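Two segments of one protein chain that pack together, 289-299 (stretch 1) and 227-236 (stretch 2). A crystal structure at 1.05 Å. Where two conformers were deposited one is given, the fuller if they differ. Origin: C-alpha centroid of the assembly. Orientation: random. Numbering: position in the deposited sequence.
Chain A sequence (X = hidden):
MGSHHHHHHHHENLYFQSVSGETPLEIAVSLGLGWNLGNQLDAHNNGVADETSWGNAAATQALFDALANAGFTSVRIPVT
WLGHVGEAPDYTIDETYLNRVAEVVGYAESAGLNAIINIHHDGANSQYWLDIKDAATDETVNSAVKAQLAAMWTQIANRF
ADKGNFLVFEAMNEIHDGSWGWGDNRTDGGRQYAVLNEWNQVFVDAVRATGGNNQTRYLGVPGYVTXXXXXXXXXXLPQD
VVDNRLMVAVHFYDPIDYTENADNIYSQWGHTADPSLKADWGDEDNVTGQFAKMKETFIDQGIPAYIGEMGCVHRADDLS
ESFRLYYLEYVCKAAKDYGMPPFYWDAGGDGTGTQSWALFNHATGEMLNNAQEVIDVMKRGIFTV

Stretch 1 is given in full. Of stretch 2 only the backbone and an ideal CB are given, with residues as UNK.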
ATOM      1  N   GLY A 289      -5.589  19.587   1.562  1.00 11.68           N
ATOM      2  CA  GLY A 289      -5.054  20.089   0.311  1.00 12.35           C
ATOM      3  C   GLY A 289      -4.500  18.994  -0.577  1.00 11.43           C
ATOM      4  O   GLY A 289      -4.707  18.990  -1.796  1.00 12.40           O
ATOM      5  N   GLN A 290      -3.763  18.056   0.014  1.00 10.71           N
ATOM      6  CA  GLN A 290      -3.208  16.954  -0.761  1.00 10.62           C
ATOM      7  C   GLN A 290      -4.303  16.010  -1.222  1.00 10.69           C
ATOM      8  O   GLN A 290      -4.284  15.545  -2.369  1.00 11.12           O
ATOM      9  CB  GLN A 290      -2.156  16.221   0.065  1.00 10.88           C
ATOM     10  CG  GLN A 290      -0.923  17.051   0.351  1.00 10.90           C
ATOM     11  CD  GLN A 290      -0.264  17.529  -0.924  1.00 11.19           C
ATOM     12  OE1 GLN A 290      -0.516  18.640  -1.382  1.00 12.91           O
ATOM     13  NE2 GLN A 290       0.576  16.684  -1.508  1.00 11.95           N
ATOM     14  N   PHE A 291      -5.247  15.679  -0.341  1.00 10.81           N
ATOM     15  CA  PHE A 291      -6.304  14.764  -0.758  1.00 10.86           C
ATOM     16  C   PHE A 291      -7.211  15.421  -1.804  1.00 11.87           C
ATOM     17  O   PHE A 291      -7.759  14.720  -2.673  1.00 12.10           O
ATOM     18  CB  PHE A 291      -7.104  14.247   0.440  1.00 11.35           C
ATOM     19  CG  PHE A 291      -6.337  13.334   1.366  1.00 10.96           C
ATOM     20  CD1 PHE A 291      -5.006  13.027   1.175  1.00 11.24           C
ATOM     21  CD2 PHE A 291      -6.985  12.774   2.453  1.00 10.67           C
ATOM     22  CE1 PHE A 291      -4.333  12.192   2.063  1.00 11.13           C
ATOM     23  CE2 PHE A 291      -6.324  11.950   3.343  1.00 11.86           C
ATOM     24  CZ  PHE A 291      -5.003  11.660   3.151  1.00 11.03           C
ATOM     25  N   ALA A 292      -7.361  16.757  -1.755  1.00 11.99           N
ATOM     26  CA  ALA A 292      -8.133  17.463  -2.776  1.00 12.46           C
ATOM     27  C   ALA A 292      -7.510  17.295  -4.153  1.00 12.28           C
ATOM     28  O   ALA A 292      -8.233  17.246  -5.160  1.00 13.21           O
ATOM     29  CB  ALA A 292      -8.255  18.941  -2.416  1.00 13.53           C
ATOM     30  N   LYS A 293      -6.178  17.216  -4.233  1.00 11.99           N
ATOM     31  CA  LYS A 293      -5.538  16.991  -5.531  1.00 12.10           C
ATOM     32  C   LYS A 293      -5.920  15.628  -6.080  1.00 11.77           C
ATOM     33  O   LYS A 293      -6.216  15.485  -7.274  1.00 12.59           O
ATOM     34  CB  LYS A 293      -4.018  17.111  -5.399  1.00 13.17           C
ATOM     35  CG  LYS A 293      -3.532  18.488  -4.999  1.00 12.72           C
ATOM     36  CD  LYS A 293      -2.037  18.534  -4.738  1.00 13.36           C
ATOM     37  CE  LYS A 293      -1.591  19.916  -4.321  1.00 15.15           C
ATOM     38  NZ  LYS A 293      -0.172  19.939  -3.853  1.00 14.27           N
ATOM     39  N   MET A 294      -5.920  14.611  -5.217  1.00 11.34           N
ATOM     40  CA  MET A 294      -6.315  13.276  -5.646  1.00 11.18           C
ATOM     41  C   MET A 294      -7.777  13.245  -6.072  1.00 11.62           C
ATOM     42  O   MET A 294      -8.137  12.575  -7.052  1.00 12.16           O
ATOM     43  CB  MET A 294      -6.095  12.273  -4.512  1.00 11.15           C
ATOM     44  CG  MET A 294      -4.633  12.013  -4.191  1.00 10.91           C
ATOM     45  SD  MET A 294      -3.680  11.277  -5.565  1.00 11.15           S
ATOM     46  CE  MET A 294      -4.443   9.659  -5.642  1.00 11.48           C
ATOM     47  N   LYS A 295      -8.639  13.971  -5.350  1.00 11.86           N
ATOM     48  CA  LYS A 295     -10.056  13.987  -5.698  1.00 12.46           C
ATOM     49  C   LYS A 295     -10.280  14.681  -7.036  1.00 13.78           C
ATOM     50  O   LYS A 295     -11.066  14.208  -7.861  1.00 14.05           O
ATOM     51  CB  LYS A 295     -10.854  14.671  -4.590  1.00 13.72           C
ATOM     52  CG  LYS A 295     -12.340  14.761  -4.881  1.00 15.72           C
ATOM     53  CD  LYS A 295     -13.101  15.389  -3.719  1.00 20.25           C
ATOM     54  CE  LYS A 295     -14.457  15.924  -4.163  1.00 30.07           C
ATOM     55  NZ  LYS A 295     -15.338  14.838  -4.650  1.00 31.27           N
ATOM     56  N   GLU A 296      -9.589  15.798  -7.273  0.54 14.09           N
ATOM     57  CA  GLU A 296      -9.778  16.553  -8.509  0.54 15.49           C
ATOM     58  C   GLU A 296      -9.234  15.797  -9.716  0.54 15.41           C
ATOM     59  O   GLU A 296      -9.854  15.800 -10.788  0.54 14.70           O
ATOM     60  CB  GLU A 296      -9.093  17.919  -8.385  0.54 18.47           C
ATOM     61  CG  GLU A 296      -8.916  18.668  -9.702  0.54 29.72           C
ATOM     62  CD  GLU A 296      -8.303  20.048  -9.510  0.54 30.45           C
ATOM     63  OE1 GLU A 296      -8.690  20.740  -8.545  0.54 34.98           O
ATOM     64  OE2 GLU A 296      -7.431  20.433 -10.317  0.54 37.66           O
ATOM     65  N   THR A 297      -8.074  15.151  -9.567  1.00 13.05           N
ATOM     66  CA  THR A 297      -7.419  14.524 -10.702  1.00 13.45           C
ATOM     67  C   THR A 297      -7.973  13.139 -10.994  1.00 13.15           C
ATOM     68  O   THR A 297      -8.082  12.754 -12.165  1.00 14.64           O
ATOM     69  CB  THR A 297      -5.909  14.458 -10.457  1.00 13.79           C
ATOM     70  OG1 THR A 297      -5.400  15.791 -10.285  1.00 16.31           O
ATOM     71  CG2 THR A 297      -5.198  13.783 -11.616  1.00 15.52           C
ATOM     72  N   PHE A 298      -8.310  12.369  -9.955  1.00 12.59           N
ATOM     73  CA  PHE A 298      -8.712  10.974 -10.120  1.00 12.16           C
ATOM     74  C   PHE A 298     -10.170  10.740  -9.748  1.00 12.30           C
ATOM     75  O   PHE A 298     -10.978  10.401 -10.622  1.00 13.51           O
ATOM     76  CB  PHE A 298      -7.746  10.072  -9.336  1.00 12.18           C
ATOM     77  CG  PHE A 298      -6.328  10.191  -9.802  1.00 12.22           C
ATOM     78  CD1 PHE A 298      -5.992   9.846 -11.098  1.00 12.56           C
ATOM     79  CD2 PHE A 298      -5.347  10.690  -8.974  1.00 12.21           C
ATOM     80  CE1 PHE A 298      -4.687   9.967 -11.548  1.00 13.22           C
ATOM     81  CE2 PHE A 298      -4.028  10.814  -9.417  1.00 13.02           C
ATOM     82  CZ  PHE A 298      -3.713  10.452 -10.712  1.00 13.62           C
ATOM     83  N   ILE A 299     -10.533  10.935  -8.481  1.00 12.26           N
ATOM     84  CA  ILE A 299     -11.851  10.525  -7.998  1.00 12.89           C
ATOM     85  C   ILE A 299     -12.960  11.160  -8.826  1.00 13.65           C
ATOM     86  O   ILE A 299     -13.882  10.475  -9.289  1.00 14.41           O
ATOM     87  CB  ILE A 299     -11.992  10.888  -6.508  1.00 13.36           C
ATOM     88  CG1 ILE A 299     -10.868  10.277  -5.661  1.00 13.38           C
ATOM     89  CG2 ILE A 299     -13.346  10.462  -5.977  1.00 16.14           C
ATOM     90  CD1 ILE A 299     -10.764   8.763  -5.734  1.00 13.34           C
ATOM     91  N   UNK A 227       4.182   9.425  -4.330  1.00  8.51           N
ATOM     92  CA  UNK A 227       4.002  10.800  -3.879  1.00  8.57           C
ATOM     93  C   UNK A 227       2.785  11.423  -4.551  1.00  8.28           C
ATOM     94  O   UNK A 227       2.644  11.358  -5.770  1.00  9.10           O
ATOM     95  CB  UNK A 227       5.254  11.631  -4.168  1.00  8.57           C
ATOM     96  N   UNK A 228       1.895  12.026  -3.763  1.00  8.58           N
ATOM     97  CA  UNK A 228       0.666  12.569  -4.346  1.00  8.88           C
ATOM     98  C   UNK A 228       0.955  13.576  -5.462  1.00  9.18           C
ATOM     99  O   UNK A 228       0.350  13.513  -6.542  1.00  9.93           O
ATOM    100  CB  UNK A 228      -0.180  13.233  -3.258  1.00  8.88           C
ATOM    101  N   UNK A 229       1.861  14.526  -5.232  0.58  9.61           N
ATOM    102  CA  UNK A 229       2.090  15.548  -6.249  0.58  9.39           C
ATOM    103  C   UNK A 229       2.667  14.948  -7.526  0.58  9.77           C
ATOM    104  O   UNK A 229       2.235  15.281  -8.639  0.58  9.69           O
ATOM    105  CB  UNK A 229       3.029  16.629  -5.710  0.58  9.39           C
ATOM    106  N   UNK A 230       3.668  14.083  -7.399  1.00  9.63           N
ATOM    107  CA  UNK A 230       4.261  13.500  -8.599  1.00  9.11           C
ATOM    108  C   UNK A 230       3.295  12.573  -9.319  1.00  9.13           C
ATOM    109  O   UNK A 230       3.413  12.380 -10.539  1.00 10.09           O
ATOM    110  CB  UNK A 230       5.538  12.737  -8.239  1.00  9.11           C
ATOM    111  N   UNK A 231       2.358  11.980  -8.579  1.00  9.33           N
ATOM    112  CA  UNK A 231       1.332  11.127  -9.173  1.00 10.06           C
ATOM    113  C   UNK A 231       0.319  11.970  -9.949  1.00  9.38           C
ATOM    114  O   UNK A 231       0.075  11.735 -11.142  1.00 10.54           O
ATOM    115  CB  UNK A 231       0.625  10.307  -8.092  1.00 10.06           C
ATOM    116  N   UNK A 232      -0.274  12.983  -9.315  0.58 10.52           N
ATOM    117  CA  UNK A 232      -1.258  13.766 -10.060  0.58 11.58           C
ATOM    118  C   UNK A 232      -0.621  14.446 -11.269  0.58 13.10           C
ATOM    119  O   UNK A 232      -1.281  14.637 -12.299  0.58 15.25           O
ATOM    120  CB  UNK A 232      -1.904  14.812  -9.150  0.58 11.58           C
ATOM    121  N   UNK A 233       0.654  14.831 -11.176  1.00 11.36           N
ATOM    122  CA  UNK A 233       1.291  15.535 -12.284  1.00 11.70           C
ATOM    123  C   UNK A 233       1.730  14.612 -13.413  1.00 11.18           C
ATOM    124  O   UNK A 233       1.700  15.030 -14.581  1.00 13.41           O
ATOM    125  CB  UNK A 233       2.502  16.316 -11.769  1.00 11.70           C
ATOM    126  N   UNK A 234       2.137  13.385 -13.122  1.00 10.33           N
ATOM    127  CA  UNK A 234       2.837  12.572 -14.110  1.00 10.46           C
ATOM    128  C   UNK A 234       2.267  11.185 -14.340  1.00 10.47           C
ATOM    129  O   UNK A 234       2.634  10.554 -15.345  1.00 11.73           O
ATOM    130  CB  UNK A 234       4.302  12.431 -13.691  1.00 10.46           C
ATOM    131  N   UNK A 235       1.422  10.663 -13.463  1.00 10.45           N
ATOM    132  CA  UNK A 235       0.850   9.333 -13.657  1.00 10.33           C
ATOM    133  C   UNK A 235      -0.070   9.326 -14.870  1.00 10.37           C
ATOM    134  O   UNK A 235      -0.832  10.270 -15.095  1.00 11.64           O
ATOM    135  CB  UNK A 235       0.088   8.884 -12.408  1.00 10.33           C
ATOM    136  N   UNK A 236      -0.016   8.237 -15.633  1.00 10.46           N
ATOM    137  CA  UNK A 236      -0.919   7.994 -16.750  1.00 11.34           C
ATOM    138  C   UNK A 236      -1.616   6.663 -16.498  1.00 10.91           C
ATOM    139  O   UNK A 236      -0.956   5.642 -16.302  1.00 11.40           O
ATOM    140  CB  UNK A 236      -0.173   7.989 -18.086  1.00 11.34           C
TER

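Position 227 comes just before the helix of 228-234, with phi/psi of -91/130. Its CB points away from stretch 1, which has nothing within 5.5 Å of it. A small polar residue able to cap the helix would suit: Ser, Thr, Asp or Asn. It is Asn227. Its OD1 accepts from the backbone N of residue 230 at 2.9 Å, a capping bond.

Position 228 points toward stretch 1. The ideal CB lies 3.9 Å from Gln290 NE2 and 4.6 Å from Met294 SD. A mid-sized apolar residue would suit, such as Ile, Leu, Val or Met. It is Ile228, a knob among Gln290, Phe291, Lys293 and Met294. Ile228 CG2 is 3.6 Å from Gln290 O and 3.9 Å from Met294 CG. Ile228 CD1 meets the edge of the Phe291 ring, 4.1 Å from CD1 of Phe291.

Position 229 points sideways. Stretch 1 offers two donors here: Gln290 NE2 is 4.9 Å and Lys293 NZ 5.0 Å from the ideal CB. An acid suits best, Asp or Glu; Asn could also accept. It is Asp229. OD1 of Asp229 forms a salt bridge with Lys293 NZ at 2.6 Å. OD2 of Asp229 accepts from Gln290 NE2 at 2.9 Å. Lys293 NZ also donates to Gln290 OE1 at 2.8 Å, so the three side chains form one polar cluster.

Position 230 is out of reach of stretch 1, which sets no preference. It is Leu230.

Position 231 points toward stretch 1, but the ideal CB is still 4.9 Å from Phe298 CE2. Ala, Ser, Thr or Val could fit. It is Thr231. Its CG2 lies 3.9 Å from Phe298 CE2, while its OG1 donates to Asn227 O at 2.7 Å.

Position 232 points sideways into a close site. The ideal CB is 3.8 Å from Thr297 OG1 and 4.5 Å from Phe298 CE2. Compact apolar residues suit, such as Val, Ala or Ile. It is Val232, a knob among Lys293, Met294, Thr297 and Phe298. Val232 CG1 is 3.8 Å from both Met294 SD and Phe298 CE2.

Positions 233 and 234 make no contact with stretch 1, so many residues would do. They are Glu233 and Asn234.

Position 235 has left helical phi/psi. Its CB points toward Phe298, 4.4 Å from CZ. An apolar or aromatic residue would suit. It is Phe235, whose CD1 is 3.8 Å from Phe298 CE1; the ring planes lie at 87°.

Position 236 points away, in an extended conformation, and is unconstrained by stretch 1. It is Val236.

Stretch 2, residues 227-236: NIDLTVENFV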
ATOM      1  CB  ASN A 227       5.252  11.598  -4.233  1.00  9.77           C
ATOM      2  CG  ASN A 227       5.123  13.046  -3.862  1.00  9.98           C
ATOM      3  OD1 ASN A 227       4.753  13.893  -4.687  1.00 10.85           O
ATOM      4  ND2 ASN A 227       5.400  13.358  -2.612  1.00 13.11           N
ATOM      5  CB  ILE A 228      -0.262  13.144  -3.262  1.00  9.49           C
ATOM      6  CG1 ILE A 228      -0.942  11.990  -2.512  1.00 10.17           C
ATOM      7  CG2 ILE A 228      -1.297  14.089  -3.879  1.00 10.27           C
ATOM      8  CD1 ILE A 228      -1.757  12.403  -1.312  1.00 11.08           C
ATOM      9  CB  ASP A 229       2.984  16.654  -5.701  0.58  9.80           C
ATOM     10  CG  ASP A 229       2.233  17.566  -4.774  0.58 10.97           C
ATOM     11  OD1 ASP A 229       1.339  18.288  -5.261  0.58 13.55           O
ATOM     12  OD2 ASP A 229       2.502  17.510  -3.555  0.58 12.88           O
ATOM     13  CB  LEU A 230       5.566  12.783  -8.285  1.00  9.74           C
ATOM     14  CG  LEU A 230       6.671  13.675  -7.729  1.00 10.43           C
ATOM     15  CD1 LEU A 230       7.932  12.850  -7.497  1.00 11.54           C
ATOM     16  CD2 LEU A 230       6.980  14.833  -8.663  1.00 13.13           C
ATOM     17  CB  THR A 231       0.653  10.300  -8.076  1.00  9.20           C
ATOM     18  OG1 THR A 231       1.637   9.473  -7.440  1.00  9.57           O
ATOM     19  CG2 THR A 231      -0.435   9.389  -8.636  1.00 10.26           C
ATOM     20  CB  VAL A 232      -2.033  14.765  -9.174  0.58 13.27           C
ATOM     21  CG1 VAL A 232      -2.701  14.042  -8.008  0.58 13.60           C
ATOM     22  CG2 VAL A 232      -1.139  15.886  -8.693  0.58 11.53           C
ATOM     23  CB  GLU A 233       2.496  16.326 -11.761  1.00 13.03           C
ATOM     24  CG  GLU A 233       2.100  17.436 -10.781  1.00 18.05           C
ATOM     25  CD  GLU A 233       3.235  17.919  -9.889  1.00 36.24           C
ATOM     26  OE1 GLU A 233       4.375  17.429 -10.026  1.00 31.40           O
ATOM     27  OE2 GLU A 233       2.973  18.799  -9.036  1.00 31.90           O
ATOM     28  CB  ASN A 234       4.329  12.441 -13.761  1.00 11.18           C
ATOM     29  CG  ASN A 234       4.974  13.779 -13.515  1.00 11.92           C
ATOM     30  OD1 ASN A 234       5.274  14.142 -12.359  1.00 13.62           O
ATOM     31  ND2 ASN A 234       5.176  14.517 -14.559  1.00 11.07           N
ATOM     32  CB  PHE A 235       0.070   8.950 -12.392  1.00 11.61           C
ATOM     33  CG  PHE A 235      -0.721   7.677 -12.504  1.00 10.40           C
ATOM     34  CD1 PHE A 235      -2.004   7.707 -12.990  1.00 10.99           C
ATOM     35  CD2 PHE A 235      -0.209   6.465 -12.059  1.00 10.85           C
ATOM     36  CE1 PHE A 235      -2.762   6.557 -13.084  1.00 11.76           C
ATOM     37  CE2 PHE A 235      -0.958   5.312 -12.139  1.00 11.53           C
ATOM     38  CZ  PHE A 235      -2.236   5.353 -12.658  1.00 11.90           C
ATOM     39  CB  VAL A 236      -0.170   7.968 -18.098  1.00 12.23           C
ATOM     40  CG1 VAL A 236      -1.134   7.583 -19.227  1.00 13.91           C
ATOM     41  CG2 VAL A 236       0.491   9.312 -18.376  1.00 13.49           C
TER
HETATM   42  O   HOH W   1       2.480  19.824  -2.011  1.00 18.22           O
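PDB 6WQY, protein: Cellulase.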